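Local coordinates for protein purine nucleoside phosphorylase (Anopheles gambiae, PDB 2P4S) that catalyses the phosphate-dependent cleavage of inosine, guanosine and their 2'-deoxy forms to free purine base and pentose 1-phosphate, as a homotrimer in purine salvage, at residues 145-150 and 340-345; 133-138 and 168-173; 321-326 and 357-362; 176-181 and 306-311. One frame throughout, in Å; residues are numbered along the deposited sequence.

Interaction 1. Residues 145-150 and 340-345; sequences TVAGHV and HCHDSI. With DIH (7-[[(3R,4R)-3-(hydroxymethyl)-4-oxidanyl-pyrrolidin-1-ium-1-yl]methyl]-3,5-dihydropyrrolo[3,2-d]pyrimidin-4-one), chain F; PO4 (phosphate ion), chain D.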
# COMPACT_ATOMS: atom_id res chain seq x y z
N THR A 145 -19.13 -14.37 2.19
CA THR A 145 -19.39 -14.89 0.82
C THR A 145 -18.40 -16.01 0.45
O THR A 145 -18.50 -16.62 -0.61
CB THR A 145 -19.39 -13.77 -0.26
OG1 THR A 145 -18.06 -13.24 -0.42
CG2 THR A 145 -20.36 -12.57 0.09
N VAL A 146 -17.46 -16.30 1.36
CA VAL A 146 -16.38 -17.27 1.12
C VAL A 146 -16.77 -18.71 1.46
O VAL A 146 -17.28 -18.96 2.54
CB VAL A 146 -15.02 -16.77 1.78
CG1 VAL A 146 -13.87 -17.74 1.56
CG2 VAL A 146 -14.66 -15.44 1.16
N ALA A 147 -16.56 -19.65 0.54
CA ALA A 147 -16.85 -21.06 0.84
C ALA A 147 -16.25 -21.47 2.19
O ALA A 147 -15.10 -21.14 2.48
CB ALA A 147 -16.34 -21.99 -0.29
N GLY A 148 -17.01 -22.19 3.03
CA GLY A 148 -16.48 -22.63 4.32
C GLY A 148 -16.59 -21.60 5.42
O GLY A 148 -16.30 -21.90 6.58
N HIS A 149 -17.00 -20.36 5.09
CA HIS A 149 -17.40 -19.39 6.12
C HIS A 149 -18.94 -19.46 6.27
O HIS A 149 -19.67 -18.89 5.47
CB HIS A 149 -16.87 -18.00 5.80
CG HIS A 149 -15.37 -17.89 5.92
ND1 HIS A 149 -14.50 -18.60 5.12
CD2 HIS A 149 -14.60 -17.20 6.78
CE1 HIS A 149 -13.26 -18.37 5.50
NE2 HIS A 149 -13.29 -17.51 6.49
N VAL A 150 -19.41 -20.20 7.28
CA VAL A 150 -20.87 -20.40 7.47
C VAL A 150 -21.66 -19.09 7.62
O VAL A 150 -22.72 -18.95 7.01
CB VAL A 150 -21.23 -21.39 8.62
CG1 VAL A 150 -22.75 -21.50 8.77
CG2 VAL A 150 -20.64 -22.78 8.30
N HIS A 340 -2.24 -24.79 -4.87
CA HIS A 340 -3.00 -24.00 -3.89
C HIS A 340 -4.46 -24.17 -4.25
O HIS A 340 -4.86 -23.84 -5.37
CB HIS A 340 -2.64 -22.51 -3.96
CG HIS A 340 -1.22 -22.21 -3.58
ND1 HIS A 340 -0.51 -22.97 -2.68
CD2 HIS A 340 -0.40 -21.19 -3.95
CE1 HIS A 340 0.70 -22.45 -2.52
NE2 HIS A 340 0.78 -21.37 -3.28
N CYS A 341 -5.25 -24.69 -3.31
CA CYS A 341 -6.68 -24.94 -3.54
C CYS A 341 -7.49 -24.62 -2.28
O CYS A 341 -7.24 -25.18 -1.21
CB CYS A 341 -6.89 -26.39 -4.04
SG CYS A 341 -8.63 -26.93 -4.08
N HIS A 342 -8.46 -23.71 -2.42
CA HIS A 342 -9.27 -23.31 -1.28
C HIS A 342 -9.97 -24.47 -0.56
O HIS A 342 -9.97 -24.51 0.67
CB HIS A 342 -10.28 -22.21 -1.63
CG HIS A 342 -11.06 -21.72 -0.44
ND1 HIS A 342 -10.46 -21.09 0.62
CD2 HIS A 342 -12.38 -21.80 -0.13
CE1 HIS A 342 -11.38 -20.75 1.52
NE2 HIS A 342 -12.55 -21.18 1.08
N ASP A 343 -10.56 -25.39 -1.33
CA ASP A 343 -11.19 -26.59 -0.78
C ASP A 343 -10.21 -27.42 0.06
O ASP A 343 -10.57 -27.83 1.16
CB ASP A 343 -11.83 -27.48 -1.88
CG ASP A 343 -13.14 -26.88 -2.47
OD1 ASP A 343 -13.79 -25.98 -1.82
OD2 ASP A 343 -13.54 -27.32 -3.60
N SER A 344 -9.00 -27.66 -0.45
CA SER A 344 -7.95 -28.37 0.33
C SER A 344 -7.56 -27.62 1.62
O SER A 344 -7.35 -28.22 2.66
CB SER A 344 -6.67 -28.55 -0.49
OG SER A 344 -6.95 -29.21 -1.71
N ILE A 345 -7.47 -26.30 1.50
CA ILE A 345 -7.09 -25.41 2.60
C ILE A 345 -8.08 -25.51 3.74
O ILE A 345 -7.68 -25.66 4.90
CB ILE A 345 -6.89 -23.93 2.05
CG1 ILE A 345 -5.53 -23.83 1.29
CG2 ILE A 345 -7.05 -22.87 3.14
CD1 ILE A 345 -5.33 -22.52 0.50
O5' DIH F . -8.04 -20.09 0.39
C5' DIH F . -8.09 -18.65 0.35
C4' DIH F . -8.49 -18.20 1.73
C6' DIH F . -7.57 -18.79 2.81
C3' DIH F . -8.39 -16.69 1.83
O3' DIH F . -9.42 -16.23 2.70
C2' DIH F . -7.06 -16.47 2.52
N1' DIH F . -7.02 -17.59 3.51
C10 DIH F . -5.69 -17.68 4.13
C9 DIH F . -4.57 -18.34 3.36
C8 DIH F . -4.26 -19.72 3.36
N7 DIH F . -3.17 -19.93 2.58
C5 DIH F . -2.75 -18.74 2.06
C6 DIH F . -1.61 -18.32 1.20
O6 DIH F . -0.76 -19.17 0.72
N1 DIH F . -1.53 -17.00 0.94
C2 DIH F . -2.43 -16.08 1.42
N3 DIH F . -3.45 -16.41 2.22
C4 DIH F . -3.61 -17.74 2.55
P PO4 D . -8.92 -16.71 6.68
O1 PO4 D . -8.62 -17.92 7.51
O2 PO4 D . -10.29 -16.18 7.11
O3 PO4 D . -7.95 -15.61 6.87
O4 PO4 D . -8.91 -17.13 5.24
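His342 spans the gap between the 145-150 loop and the bound inhibitor DIH, in the active site of a trimeric purine nucleoside phosphorylase of the PNP/MTAP family. Along 340-345, His340 packs on Asn328 and Phe285, and Cys341 takes the N-cap position of helix 342-350. His342, in the first turn of that helix, then does nearly all the work. With CG anti to the backbone N (chi1 -176°), its imidazole reaches across to the loop and uses both nitrogens, each partner lying at the ring edge. NE2 donates to Ala147 O over 2.9 Å, almost straight at 172°, while ND1 and DIH O5' are hydrogen-bonded at 2.6 Å. The two edge partners together fix the rotation of the ring. Val146 CG1 comes in obliquely at 3.7 Å from His342 NE2, and Ala147 CB lies 4.0 Å from His342 CD2. Phe244 of a neighbouring subunit meets the same ring and also packs on Val146, so a second chain of the trimer probably helps to enclose this side of the site. Further along, Ile345 brings CD1 to 3.6 Å from DIH O5', placing a methyl beside the hydroxymethyl arm.

The loop presents Ala147 O from inside a type II turn, Val146 to His149, closed by His149 N on Val146 O. The last residue of the turn, the phosphate-binding His149, sends NE2 to phosphate O2, a weak hydrogen bond of 3.3 Å.

Interaction 2. Residues 133-138 and 168-173; sequences FDYETI and GRFHHY. With DIH (7-[[(3R,4R)-3-(hydroxymethyl)-4-oxidanyl-pyrrolidin-1-ium-1-yl]methyl]-3,5-dihydropyrrolo[3,2-d]pyrimidin-4-one), chain F; PO4 (phosphate ion), chain D.
The loop that follows strand 161-167 carries three experimentally established phosphate-binding residues, Arg169, Phe170 and His171, and Tyr135, just past the end of strand 130-134, braces the start of it. Tyr135 OH donates to Gly168 O at 2.7 Å. The carbonyl lies at the edge of the tyrosine ring, near its plane, while the hydroxyl is tilted 26° out of the carbonyl plane. This bond gives a buried backbone oxygen its partner one residue before the anion-binding residues.

The tyrosine ring also meets Phe170. Tyr135 CD2 and Phe170 CE1 are 3.5 Å apart, with the two planes inclined at 58°. Phe170 reaches the tyrosine with the CE1 and CZ side of its ring, whereas Arg169 between the two contact points turns away from Tyr135.

Turned in that direction, Arg169 enters the active site. It bends at chi2 and chi3 to bring NH1 to 2.9 Å from phosphate O2, although the position of that oxygen is less certain. At the end of the segment Tyr173 OH donates to DIH O3' at 2.7 Å. Its CG sits between the backbone N and the carbonyl carbon (chi1 63°), and its hydroxyl lies above the centre of the His171 ring. Phe244 of a neighbouring subunit meets Tyr173 edge-to-face.

Around this contact, Phe170 packs on Pro184 of helix 178-191 and Tyr135 on Leu153 of strand 152-158, while Phe133 and Ile138 lean on helix 92-105.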
# COMPACT_ATOMS: atom_id res chain seq x y z
N PHE A 133 -27.00 -16.76 15.65
CA PHE A 133 -27.56 -15.70 14.80
C PHE A 133 -26.95 -15.70 13.41
O PHE A 133 -25.78 -15.34 13.28
CB PHE A 133 -27.34 -14.31 15.39
CG PHE A 133 -27.88 -14.11 16.76
CD1 PHE A 133 -29.13 -13.51 16.94
CD2 PHE A 133 -27.15 -14.51 17.88
CE1 PHE A 133 -29.64 -13.31 18.22
CE2 PHE A 133 -27.64 -14.33 19.17
CZ PHE A 133 -28.90 -13.74 19.35
N ASP A 134 -27.72 -16.06 12.39
CA ASP A 134 -27.25 -15.89 11.02
C ASP A 134 -26.88 -14.44 10.82
O ASP A 134 -27.60 -13.56 11.30
CB ASP A 134 -28.31 -16.33 10.01
CG ASP A 134 -28.41 -17.84 9.91
OD1 ASP A 134 -27.72 -18.52 10.71
OD2 ASP A 134 -29.17 -18.36 9.05
N TYR A 135 -25.75 -14.18 10.14
CA TYR A 135 -25.30 -12.79 9.86
C TYR A 135 -26.35 -11.98 9.12
O TYR A 135 -26.45 -10.78 9.35
CB TYR A 135 -23.98 -12.71 9.09
CG TYR A 135 -22.74 -13.21 9.85
CD1 TYR A 135 -22.74 -13.34 11.27
CD2 TYR A 135 -21.56 -13.54 9.16
CE1 TYR A 135 -21.60 -13.80 11.97
CE2 TYR A 135 -20.41 -13.99 9.83
CZ TYR A 135 -20.45 -14.13 11.22
OH TYR A 135 -19.35 -14.58 11.84
N GLU A 136 -27.10 -12.64 8.24
CA GLU A 136 -28.21 -12.02 7.47
C GLU A 136 -29.25 -11.29 8.34
O GLU A 136 -29.82 -10.29 7.91
CB GLU A 136 -28.95 -13.10 6.65
CG GLU A 136 -28.21 -13.59 5.40
CD GLU A 136 -26.95 -14.51 5.68
OE1 GLU A 136 -26.76 -15.10 6.79
OE2 GLU A 136 -26.13 -14.65 4.73
N THR A 137 -29.48 -11.81 9.55
CA THR A 137 -30.49 -11.31 10.47
C THR A 137 -30.00 -10.26 11.45
O THR A 137 -30.80 -9.62 12.12
CB THR A 137 -31.11 -12.46 11.29
OG1 THR A 137 -30.27 -12.77 12.41
CG2 THR A 137 -31.33 -13.69 10.46
N ILE A 138 -28.69 -10.07 11.55
CA ILE A 138 -28.17 -9.08 12.49
C ILE A 138 -28.17 -7.67 11.85
O ILE A 138 -27.64 -7.49 10.77
CB ILE A 138 -26.75 -9.45 13.04
CG1 ILE A 138 -26.72 -10.90 13.58
CG2 ILE A 138 -26.32 -8.44 14.13
CD1 ILE A 138 -25.30 -11.47 13.80
N GLY A 168 -17.09 -18.05 10.69
CA GLY A 168 -16.91 -17.36 9.41
C GLY A 168 -16.60 -15.90 9.63
O GLY A 168 -17.11 -15.28 10.57
N ARG A 169 -15.79 -15.31 8.74
CA ARG A 169 -15.46 -13.89 8.85
C ARG A 169 -15.59 -13.17 7.49
O ARG A 169 -16.08 -13.75 6.51
CB ARG A 169 -14.05 -13.70 9.46
CG ARG A 169 -12.89 -14.23 8.59
CD ARG A 169 -11.64 -13.33 8.58
NE ARG A 169 -10.95 -13.22 9.87
CZ ARG A 169 -10.30 -14.21 10.46
NH1 ARG A 169 -10.21 -15.41 9.88
NH2 ARG A 169 -9.72 -14.00 11.65
N PHE A 170 -15.16 -11.89 7.48
CA PHE A 170 -15.23 -10.94 6.36
C PHE A 170 -13.82 -10.54 5.93
O PHE A 170 -12.97 -10.25 6.79
CB PHE A 170 -16.00 -9.65 6.78
CG PHE A 170 -17.26 -9.94 7.53
CD1 PHE A 170 -18.20 -10.85 7.01
CD2 PHE A 170 -17.49 -9.38 8.79
CE1 PHE A 170 -19.37 -11.15 7.73
CE2 PHE A 170 -18.69 -9.70 9.50
CZ PHE A 170 -19.60 -10.57 8.97
N HIS A 171 -13.60 -10.47 4.63
CA HIS A 171 -12.28 -10.22 4.08
C HIS A 171 -12.34 -9.04 3.17
O HIS A 171 -13.36 -8.81 2.51
CB HIS A 171 -11.76 -11.41 3.29
CG HIS A 171 -11.99 -12.74 3.96
ND1 HIS A 171 -11.00 -13.41 4.64
CD2 HIS A 171 -13.08 -13.55 3.99
CE1 HIS A 171 -11.46 -14.56 5.09
NE2 HIS A 171 -12.72 -14.68 4.70
N HIS A 172 -11.24 -8.31 3.11
CA HIS A 172 -11.10 -7.12 2.30
C HIS A 172 -11.29 -7.38 0.80
O HIS A 172 -11.86 -6.54 0.10
CB HIS A 172 -9.73 -6.48 2.59
CG HIS A 172 -9.59 -5.07 2.12
ND1 HIS A 172 -10.52 -4.09 2.38
CD2 HIS A 172 -8.59 -4.47 1.44
CE1 HIS A 172 -10.11 -2.94 1.86
NE2 HIS A 172 -8.93 -3.14 1.31
N TYR A 173 -10.80 -8.52 0.31
CA TYR A 173 -10.99 -8.95 -1.10
C TYR A 173 -12.48 -9.19 -1.50
O TYR A 173 -12.81 -9.32 -2.70
CB TYR A 173 -10.12 -10.17 -1.45
CG TYR A 173 -10.46 -11.42 -0.66
CD1 TYR A 173 -11.67 -12.13 -0.88
CD2 TYR A 173 -9.56 -11.93 0.29
CE1 TYR A 173 -11.99 -13.29 -0.14
CE2 TYR A 173 -9.89 -13.07 1.03
CZ TYR A 173 -11.10 -13.75 0.80
OH TYR A 173 -11.41 -14.89 1.55
O5' DIH F . -8.04 -20.09 0.39
C5' DIH F . -8.09 -18.65 0.35
C4' DIH F . -8.49 -18.20 1.73
C6' DIH F . -7.57 -18.79 2.81
C3' DIH F . -8.39 -16.69 1.83
O3' DIH F . -9.42 -16.23 2.70
C2' DIH F . -7.06 -16.47 2.52
N1' DIH F . -7.02 -17.59 3.51
C10 DIH F . -5.69 -17.68 4.13
C9 DIH F . -4.57 -18.34 3.36
C8 DIH F . -4.26 -19.72 3.36
N7 DIH F . -3.17 -19.93 2.58
C5 DIH F . -2.75 -18.74 2.06
C6 DIH F . -1.61 -18.32 1.20
O6 DIH F . -0.76 -19.17 0.72
N1 DIH F . -1.53 -17.00 0.94
C2 DIH F . -2.43 -16.08 1.42
N3 DIH F . -3.45 -16.41 2.22
C4 DIH F . -3.61 -17.74 2.55
P PO4 D . -8.92 -16.71 6.68
O1 PO4 D . -8.62 -17.92 7.51
O2 PO4 D . -10.29 -16.18 7.11
O3 PO4 D . -7.95 -15.61 6.87
O4 PO4 D . -8.91 -17.13 5.24

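Interaction 3. Residues 321-326 and 357-362; sequences FAFSLI and GEFVSR
Three phenylalanines and a valine make up the apolar contact between strand 321-326 and helix 357-362, and no hydrogen bond crosses it.

The aromatic part centres on Phe323 and Phe359, a T-shaped pair with ring planes at 82° and centroids 5.4 Å apart. The edge of Phe359 supplies the touch: its CE2 lies over one face of the Phe323 ring, 3.8 Å from Phe323 CE2. Phe359 arrives there with CG anti to the backbone N (chi1 180°), whereas in Phe323 CG is set between the backbone N and the carbonyl carbon. The two side chains slide past each other in opposite directions. Phe321, two residues earlier on the same side of the strand, adds a lighter contact, with CZ 4.1 Å from Phe359 CZ.

Aliphatic packing adds a contact at the rim of Phe323. Val360 CG2 sits at the ring edge, near its plane, 3.6 Å from Phe323 CZ. Phe323 is thus met from two directions, over a face by Phe359 and at the rim by Val360.

The polar interactions run along the helix and not across the contact. Arg362 NE forms a salt bridge with Glu358 OE2 at 2.6 Å, in the guanidinium plane and on the anti lone pair of the carboxylate; the two residues are one helical turn apart. Arg362 NH1 turns to Gln265.

Alternate strand residues facing a helix that runs antiparallel to the strand, here at 167° with axes 11.7 Å apart, are typical of the layered alpha/beta architecture of nucleoside phosphorylases, in which helices pack on a central mixed sheet.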
# COMPACT_ATOMS: atom_id res chain seq x y z
N PHE A 321 -5.04 -12.90 21.54
CA PHE A 321 -4.32 -14.12 21.29
C PHE A 321 -4.71 -14.49 19.85
O PHE A 321 -5.87 -14.33 19.46
CB PHE A 321 -4.74 -15.25 22.27
CG PHE A 321 -4.13 -16.58 21.94
CD1 PHE A 321 -4.91 -17.61 21.41
CD2 PHE A 321 -2.74 -16.79 22.10
CE1 PHE A 321 -4.35 -18.83 21.04
CE2 PHE A 321 -2.14 -18.02 21.74
CZ PHE A 321 -2.94 -19.05 21.23
N ALA A 322 -3.75 -14.93 19.05
CA ALA A 322 -4.04 -15.32 17.68
C ALA A 322 -3.11 -16.40 17.16
O ALA A 322 -1.95 -16.45 17.56
CB ALA A 322 -3.98 -14.08 16.75
N PHE A 323 -3.62 -17.25 16.28
CA PHE A 323 -2.79 -18.23 15.56
C PHE A 323 -3.23 -18.45 14.13
O PHE A 323 -4.39 -18.24 13.79
CB PHE A 323 -2.71 -19.57 16.29
CG PHE A 323 -4.02 -20.27 16.47
CD1 PHE A 323 -4.50 -21.15 15.50
CD2 PHE A 323 -4.76 -20.10 17.64
CE1 PHE A 323 -5.67 -21.82 15.67
CE2 PHE A 323 -5.95 -20.78 17.81
CZ PHE A 323 -6.39 -21.66 16.83
N SER A 324 -2.27 -18.92 13.33
CA SER A 324 -2.48 -19.38 11.96
C SER A 324 -2.36 -20.91 11.92
O SER A 324 -1.36 -21.49 12.41
CB SER A 324 -1.39 -18.81 11.04
OG SER A 324 -1.40 -17.40 10.92
N LEU A 325 -3.36 -21.58 11.33
CA LEU A 325 -3.18 -22.94 10.85
C LEU A 325 -2.49 -22.84 9.47
O LEU A 325 -3.01 -22.18 8.55
CB LEU A 325 -4.53 -23.65 10.71
CG LEU A 325 -4.52 -25.12 10.27
CD1 LEU A 325 -3.81 -26.06 11.29
CD2 LEU A 325 -5.96 -25.55 10.06
N ILE A 326 -1.32 -23.49 9.34
CA ILE A 326 -0.56 -23.51 8.10
C ILE A 326 -1.23 -24.52 7.19
O ILE A 326 -1.20 -25.70 7.46
CB ILE A 326 0.94 -23.90 8.37
CG1 ILE A 326 1.59 -22.93 9.37
CG2 ILE A 326 1.72 -24.05 7.07
CD1 ILE A 326 1.60 -21.41 8.92
N GLY A 357 -10.11 -27.73 18.55
CA GLY A 357 -11.13 -27.46 19.58
C GLY A 357 -10.57 -27.60 20.99
O GLY A 357 -10.77 -26.74 21.85
N GLU A 358 -9.85 -28.70 21.22
CA GLU A 358 -9.17 -28.94 22.49
C GLU A 358 -8.18 -27.83 22.83
O GLU A 358 -8.18 -27.30 23.95
CB GLU A 358 -8.46 -30.29 22.43
CG GLU A 358 -7.91 -30.77 23.78
CD GLU A 358 -9.00 -30.91 24.88
OE1 GLU A 358 -10.10 -31.47 24.59
OE2 GLU A 358 -8.76 -30.44 26.03
N PHE A 359 -7.38 -27.45 21.83
CA PHE A 359 -6.38 -26.34 21.95
C PHE A 359 -7.05 -25.04 22.32
O PHE A 359 -6.71 -24.40 23.32
CB PHE A 359 -5.54 -26.23 20.63
CG PHE A 359 -4.48 -25.13 20.64
CD1 PHE A 359 -3.26 -25.31 21.31
CD2 PHE A 359 -4.71 -23.93 19.98
CE1 PHE A 359 -2.27 -24.30 21.30
CE2 PHE A 359 -3.72 -22.92 19.95
CZ PHE A 359 -2.50 -23.10 20.63
N VAL A 360 -8.04 -24.63 21.54
CA VAL A 360 -8.73 -23.38 21.83
C VAL A 360 -9.49 -23.38 23.18
O VAL A 360 -9.51 -22.39 23.92
CB VAL A 360 -9.66 -22.95 20.66
CG1 VAL A 360 -10.57 -21.75 21.07
CG2 VAL A 360 -8.78 -22.55 19.44
N SER A 361 -10.11 -24.51 23.46
CA SER A 361 -10.84 -24.75 24.71
C SER A 361 -9.95 -24.62 25.96
O SER A 361 -10.33 -23.99 26.96
CB SER A 361 -11.48 -26.14 24.58
OG SER A 361 -12.15 -26.45 25.75
N ARG A 362 -8.74 -25.17 25.90
CA ARG A 362 -7.74 -24.96 26.96
C ARG A 362 -7.23 -23.52 27.12
O ARG A 362 -7.01 -23.10 28.26
CB ARG A 362 -6.62 -25.95 26.83
CG ARG A 362 -7.13 -27.34 27.02
CD ARG A 362 -6.07 -28.34 27.31
NE ARG A 362 -6.67 -29.68 27.36
CZ ARG A 362 -6.12 -30.72 27.98
NH1 ARG A 362 -4.93 -30.59 28.58
NH2 ARG A 362 -6.73 -31.91 27.97

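Interaction 4. Residues 176-181 and 306-311; sequences YPLAKC and TVHEII
Leu178 CD2 sits over the face of the His308 imidazole, 3.7 Å from the ring centroid and only 12° off its normal, a well-centred CH-pi contact. The nearest ring atom is His308 ND1, at 3.6 Å from Leu178 CD2, and the two side chains cross at about a right angle. Cys181, one helical turn beyond Leu178, approaches the NE2-CD2 side of the ring obliquely, its CB 3.6 Å from His308 NE2. The sulfur is farther off: Cys181 SG stands 5.1 Å from the ring centroid.

Placement of the ring follows from chi1 of 44°, which sets His308 CG between its backbone N and carbonyl carbon and lays the imidazole across the first turn of helix 178-191. Pro177 is the N-cap of that helix, and Thr306 occupies the same position for helix 307-315.

A water forms the next layer, lying 2.9 Å from both Cys181 O and Glu309 OE2 and bridging them by hydrogen bonds. The main polar partner of Glu309 is Arg169, whose NE forms a salt bridge with Glu309 OE2. Through this second-shell carboxylate the helix pair probably helps to orient a phosphate-binding arginine.

Beyond these residues, Leu178 packs on Asn229 of a loop, while Val307 and His308 pack on strand 272-279 and Thr306 and Ile310 on Ala198 of strand 195-204, placing the start of helix 307-315 against the central sheet.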
# COMPACT_ATOMS: atom_id res chain seq x y z
N TYR A 176 -15.21 -5.43 1.25
CA TYR A 176 -15.43 -4.74 2.54
C TYR A 176 -14.23 -3.92 2.97
O TYR A 176 -13.11 -4.46 3.03
CB TYR A 176 -15.78 -5.73 3.67
CG TYR A 176 -16.94 -6.66 3.37
CD1 TYR A 176 -18.17 -6.16 2.87
CD2 TYR A 176 -16.81 -8.04 3.58
CE1 TYR A 176 -19.25 -7.04 2.60
CE2 TYR A 176 -17.85 -8.90 3.33
CZ TYR A 176 -19.08 -8.40 2.85
OH TYR A 176 -20.10 -9.29 2.61
N PRO A 177 -14.44 -2.62 3.28
CA PRO A 177 -13.37 -1.80 3.90
C PRO A 177 -12.88 -2.47 5.19
O PRO A 177 -13.63 -3.23 5.79
CB PRO A 177 -14.07 -0.46 4.22
CG PRO A 177 -15.35 -0.44 3.27
CD PRO A 177 -15.70 -1.88 3.02
N LEU A 178 -11.64 -2.23 5.61
CA LEU A 178 -11.12 -2.87 6.84
C LEU A 178 -11.97 -2.59 8.11
O LEU A 178 -12.20 -3.51 8.91
CB LEU A 178 -9.61 -2.53 7.06
CG LEU A 178 -8.70 -2.97 5.89
CD1 LEU A 178 -7.25 -2.65 6.23
CD2 LEU A 178 -8.87 -4.48 5.64
N ALA A 179 -12.49 -1.36 8.26
CA ALA A 179 -13.36 -1.00 9.41
C ALA A 179 -14.64 -1.84 9.46
O ALA A 179 -15.13 -2.19 10.52
CB ALA A 179 -13.70 0.53 9.45
N LYS A 180 -15.16 -2.18 8.29
CA LYS A 180 -16.29 -3.08 8.19
C LYS A 180 -15.91 -4.55 8.52
O LYS A 180 -16.70 -5.25 9.18
CB LYS A 180 -16.96 -2.95 6.81
CG LYS A 180 -18.22 -3.81 6.60
CD LYS A 180 -19.10 -3.07 5.60
CE LYS A 180 -20.39 -3.80 5.28
NZ LYS A 180 -21.16 -3.11 4.15
N CYS A 181 -14.74 -5.03 8.07
CA CYS A 181 -14.28 -6.40 8.46
C CYS A 181 -14.07 -6.51 9.96
O CYS A 181 -14.31 -7.54 10.56
CB CYS A 181 -12.94 -6.77 7.77
SG CYS A 181 -13.03 -6.85 5.93
N THR A 306 -7.45 -10.74 9.82
CA THR A 306 -6.87 -10.78 11.21
C THR A 306 -6.19 -9.51 11.71
O THR A 306 -6.54 -9.03 12.80
CB THR A 306 -5.88 -11.98 11.36
OG1 THR A 306 -6.63 -13.17 11.14
CG2 THR A 306 -5.23 -12.07 12.76
N VAL A 307 -5.26 -8.98 10.94
CA VAL A 307 -4.38 -7.87 11.41
C VAL A 307 -5.23 -6.66 11.90
O VAL A 307 -5.02 -6.16 12.99
CB VAL A 307 -3.29 -7.45 10.31
CG1 VAL A 307 -2.69 -6.05 10.59
CG2 VAL A 307 -2.18 -8.46 10.27
N HIS A 308 -6.21 -6.27 11.08
CA HIS A 308 -7.13 -5.14 11.33
C HIS A 308 -8.15 -5.45 12.41
O HIS A 308 -8.57 -4.55 13.13
CB HIS A 308 -7.84 -4.69 10.01
CG HIS A 308 -8.33 -5.84 9.18
ND1 HIS A 308 -7.51 -6.53 8.31
CD2 HIS A 308 -9.54 -6.44 9.12
CE1 HIS A 308 -8.20 -7.52 7.76
NE2 HIS A 308 -9.42 -7.50 8.26
N GLU A 309 -8.55 -6.70 12.54
CA GLU A 309 -9.33 -7.14 13.71
C GLU A 309 -8.55 -6.97 15.04
O GLU A 309 -9.08 -6.47 16.05
CB GLU A 309 -9.73 -8.62 13.52
CG GLU A 309 -10.68 -8.88 12.34
CD GLU A 309 -10.55 -10.29 11.77
OE1 GLU A 309 -9.82 -11.13 12.35
OE2 GLU A 309 -11.20 -10.59 10.74
N ILE A 310 -7.31 -7.46 15.06
CA ILE A 310 -6.39 -7.26 16.17
C ILE A 310 -6.14 -5.78 16.50
O ILE A 310 -6.15 -5.41 17.64
CB ILE A 310 -5.04 -8.02 15.92
CG1 ILE A 310 -5.30 -9.54 15.84
CG2 ILE A 310 -4.02 -7.69 17.02
CD1 ILE A 310 -5.56 -10.25 17.24
N ILE A 311 -5.95 -4.94 15.50
CA ILE A 311 -5.71 -3.52 15.74
C ILE A 311 -6.94 -2.84 16.37
O ILE A 311 -6.83 -2.01 17.30
CB ILE A 311 -5.32 -2.83 14.41
CG1 ILE A 311 -3.89 -3.21 14.02
CG2 ILE A 311 -5.44 -1.32 14.47
CD1 ILE A 311 -3.44 -2.57 12.68
O HOH W 1 -14.04 -10.34 10.06

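How the interactions relate
Interactions 1 and 2 meet at the active site, their centres about 15 Å apart, and both reach DIH and the phosphate: 340-345 holds the O5' side, 145-150 meets the phosphate through His149, and 168-173 holds the O3' side and part of the anion site. They also touch, with His149 CD2 3.5 Å from Gly168 CA. Interaction 4 lies one shell out, its centre about 13 Å from that of interaction 2, and is joined to it by the 2.8 Å salt bridge of Arg169 NE and Glu309 OE2. Interaction 3 is more remote, with the Phe323 side chain about 12 Å from DIH; it reaches interaction 4 through Ala322 CB and Ile310 CD1, 4.2 Å apart.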